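Local coordinates for protein acetyl-xylan esterase (Streptomyces lividans, PDB 2CC0) that removes acetyl groups from xylan as a metal-dependent family 4 carbohydrate esterase, probably using its bound zinc ion in catalysis, at residues R27-R32 against A163-I168. Sequence-based numbering, arbitrary orientation.
Sequences RQNGLR and AAIPRI
The side chain of Asn29 crosses those of Ile165 and Pro166 obliquely. The carboxamide oxygen OD1 comes up to Pro166 CA at 3.5 Å, while ND2 lies 3.8 Å from the methyl CG2 of Ile165; these are packing contacts. CG, anti to the carbonyl carbon (chi1 -73°), lies 3.9 Å from Pro166 CA. The amide is anchored to the helix it follows, where ND2 donates to the carbonyl oxygen of Ala25. An alanine here would lose the amide and would probably open a gap over Pro166 and leave the Ala25 carbonyl without this donor. Deeper in, Leu31 reaches across with a single methyl: CD1 sits 3.9 Å from Ile165 CG2 and 4.1 Å from Ile168 CG2. A Schellman motif with Gly30 at C-prime ends helix 19-28, closed by Leu31 N to Leu26 O, with Gly30 N to Arg27 O inside it. Ile165 also packs on Leu22 and Leu26, and Leu31 on Leu172, joining helix 19-28 to helix 159-174, whose Ile168 touches Val143 of helix 136-144. These helices flank the parallel strands of the distorted beta/alpha barrel of polysaccharide deacetylases, and the loop after the turn enters strand 34-37, which pairs with strand 5-12.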
ATOM      1  N   ARG A  27      25.597   2.759  -3.386  1.00 14.16           N
ATOM      2  CA  ARG A  27      26.384   2.953  -2.158  1.00 15.52           C
ATOM      3  C   ARG A  27      27.204   4.249  -2.207  1.00 16.21           C
ATOM      4  O   ARG A  27      27.286   4.966  -1.210  1.00 16.48           O
ATOM      5  CB  ARG A  27      27.283   1.757  -1.856  1.00 16.18           C
ATOM      6  CG  ARG A  27      27.987   1.927  -0.479  1.00 19.31           C
ATOM      7  CD  ARG A  27      28.294   0.627   0.199  1.00 23.16           C
ATOM      8  NE  ARG A  27      28.389   0.785   1.663  1.00 25.97           N
ATOM      9  CZ  ARG A  27      28.257  -0.226   2.516  1.00 27.58           C
ATOM     10  NH1 ARG A  27      28.032  -1.440   2.053  1.00 24.52           N
ATOM     11  NH2 ARG A  27      28.370  -0.030   3.830  1.00 30.93           N
ATOM     12  N   GLN A  28      27.797   4.559  -3.357  1.00 16.92           N
ATOM     13  CA  GLN A  28      28.624   5.778  -3.461  1.00 18.12           C
ATOM     14  C   GLN A  28      27.792   7.042  -3.257  1.00 17.76           C
ATOM     15  O   GLN A  28      28.309   8.082  -2.822  1.00 18.20           O
ATOM     16  CB  GLN A  28      29.368   5.826  -4.782  1.00 18.86           C
ATOM     17  CG  GLN A  28      30.448   4.767  -4.890  1.00 22.52           C
ATOM     18  CD  GLN A  28      30.857   4.514  -6.333  1.00 27.47           C
ATOM     19  OE1 GLN A  28      30.573   5.328  -7.215  1.00 30.67           O
ATOM     20  NE2 GLN A  28      31.496   3.371  -6.587  1.00 29.70           N
ATOM     21  N   ASN A  29      26.490   6.932  -3.545  1.00 16.99           N
ATOM     22  CA  ASN A  29      25.573   8.048  -3.397  1.00 16.54           C
ATOM     23  C   ASN A  29      24.705   7.966  -2.142  1.00 15.97           C
ATOM     24  O   ASN A  29      23.774   8.759  -1.971  1.00 16.68           O
ATOM     25  CB  ASN A  29      24.740   8.199  -4.661  1.00 16.56           C
ATOM     26  CG  ASN A  29      25.566   8.769  -5.814  1.00 17.41           C
ATOM     27  OD1 ASN A  29      25.765   9.976  -5.891  1.00 20.45           O
ATOM     28  ND2 ASN A  29      26.071   7.904  -6.683  1.00 15.99           N
ATOM     29  N   GLY A  30      25.045   7.019  -1.272  1.00 14.98           N
ATOM     30  CA  GLY A  30      24.453   6.910   0.056  1.00 15.00           C
ATOM     31  C   GLY A  30      23.015   6.437   0.023  1.00 14.54           C
ATOM     32  O   GLY A  30      22.215   6.804   0.896  1.00 15.45           O
ATOM     33  N   LEU A  31      22.682   5.639  -0.985  1.00 12.88           N
ATOM     34  CA  LEU A  31      21.290   5.184  -1.162  1.00 12.10           C
ATOM     35  C   LEU A  31      21.157   3.691  -0.864  1.00 11.57           C
ATOM     36  O   LEU A  31      22.055   2.895  -1.177  1.00 12.33           O
ATOM     37  CB  LEU A  31      20.818   5.442  -2.603  1.00 11.20           C
ATOM     38  CG  LEU A  31      20.755   6.877  -3.113  1.00 12.06           C
ATOM     39  CD1 LEU A  31      20.449   6.819  -4.609  1.00 12.53           C
ATOM     40  CD2 LEU A  31      19.694   7.651  -2.323  1.00 14.05           C
ATOM     41  N   ARG A  32      20.027   3.321  -0.266  1.00 10.72           N
ATOM     42  CA  ARG A  32      19.662   1.926  -0.053  1.00  9.71           C
ATOM     43  C   ARG A  32      18.374   1.665  -0.820  1.00  8.92           C
ATOM     44  O   ARG A  32      17.599   2.601  -1.112  1.00  8.75           O
ATOM     45  CB  ARG A  32      19.491   1.606   1.427  1.00  9.50           C
ATOM     46  CG  ARG A  32      20.784   1.913   2.235  1.00 11.67           C
ATOM     47  CD  ARG A  32      20.585   1.690   3.700  1.00 13.41           C
ATOM     48  NE  ARG A  32      20.564   0.255   3.977  1.00 12.24           N
ATOM     49  CZ  ARG A  32      20.387  -0.288   5.177  1.00 15.47           C
ATOM     50  NH1 ARG A  32      20.213   0.487   6.259  1.00 16.80           N
ATOM     51  NH2 ARG A  32      20.387  -1.611   5.307  1.00 16.52           N
ATOM     52  N   ALA A 163      22.699   5.808 -14.856  1.00 15.65           N
ATOM     53  CA  ALA A 163      23.145   7.197 -15.043  1.00 16.18           C
ATOM     54  C   ALA A 163      22.418   8.174 -14.115  1.00 16.12           C
ATOM     55  O   ALA A 163      22.951   9.231 -13.754  1.00 17.12           O
ATOM     56  CB  ALA A 163      22.940   7.610 -16.470  1.00 16.75           C
ATOM     57  N   ALA A 164      21.187   7.808 -13.753  1.00 15.51           N
ATOM     58  CA  ALA A 164      20.322   8.639 -12.914  1.00 14.48           C
ATOM     59  C   ALA A 164      20.692   8.666 -11.438  1.00 14.16           C
ATOM     60  O   ALA A 164      20.264   9.564 -10.711  1.00 13.53           O
ATOM     61  CB  ALA A 164      18.847   8.165 -13.070  1.00 15.13           C
ATOM     62  N   ILE A 165      21.468   7.683 -10.977  1.00 13.49           N
ATOM     63  CA  ILE A 165      21.647   7.512  -9.527  1.00 13.92           C
ATOM     64  C   ILE A 165      22.126   8.791  -8.784  1.00 13.63           C
ATOM     65  O   ILE A 165      21.513   9.178  -7.796  1.00 13.60           O
ATOM     66  CB  ILE A 165      22.504   6.269  -9.174  1.00 13.59           C
ATOM     67  CG1 ILE A 165      21.865   4.986  -9.720  1.00 13.98           C
ATOM     68  CG2 ILE A 165      22.776   6.195  -7.676  1.00 15.82           C
ATOM     69  CD1 ILE A 165      20.398   4.734  -9.301  1.00 14.54           C
ATOM     70  N   PRO A 166      23.214   9.451  -9.253  1.00 14.44           N
ATOM     71  CA  PRO A 166      23.585  10.672  -8.513  1.00 14.56           C
ATOM     72  C   PRO A 166      22.476  11.739  -8.434  1.00 14.81           C
ATOM     73  O   PRO A 166      22.243  12.292  -7.358  1.00 15.30           O
ATOM     74  CB  PRO A 166      24.825  11.205  -9.268  1.00 15.00           C
ATOM     75  CG  PRO A 166      25.330  10.034 -10.038  1.00 15.20           C
ATOM     76  CD  PRO A 166      24.117   9.185 -10.384  1.00 15.43           C
ATOM     77  N   ARG A 167      21.782  12.000  -9.540  1.00 15.48           N
ATOM     78  CA  ARG A 167      20.672  12.959  -9.535  1.00 15.57           C
ATOM     79  C   ARG A 167      19.470  12.503  -8.715  1.00 15.19           C
ATOM     80  O   ARG A 167      18.739  13.334  -8.161  1.00 16.16           O
ATOM     81  CB  ARG A 167      20.251  13.309 -10.952  1.00 16.20           C
ATOM     82  CG  ARG A 167      21.233  14.280 -11.616  1.00 17.35           C
ATOM     83  CD  ARG A 167      20.951  14.379 -13.102  1.00 21.49           C
ATOM     84  NE  ARG A 167      19.673  15.029 -13.393  1.00 23.49           N
ATOM     85  CZ  ARG A 167      19.022  14.910 -14.553  1.00 24.47           C
ATOM     86  NH1 ARG A 167      19.530  14.173 -15.542  1.00 25.18           N
ATOM     87  NH2 ARG A 167      17.860  15.529 -14.729  1.00 24.16           N
ATOM     88  N   ILE A 168      19.265  11.200  -8.615  1.00 14.18           N
ATOM     89  CA  ILE A 168      18.247  10.680  -7.674  1.00 13.50           C
ATOM     90  C   ILE A 168      18.607  11.046  -6.222  1.00 13.27           C
ATOM     91  O   ILE A 168      17.774  11.568  -5.457  1.00 14.56           O
ATOM     92  CB  ILE A 168      18.059   9.166  -7.862  1.00 12.08           C
ATOM     93  CG1 ILE A 168      17.334   8.913  -9.210  1.00 13.26           C
ATOM     94  CG2 ILE A 168      17.307   8.558  -6.663  1.00 12.03           C
ATOM     95  CD1 ILE A 168      17.220   7.441  -9.634  1.00 13.55           C
TER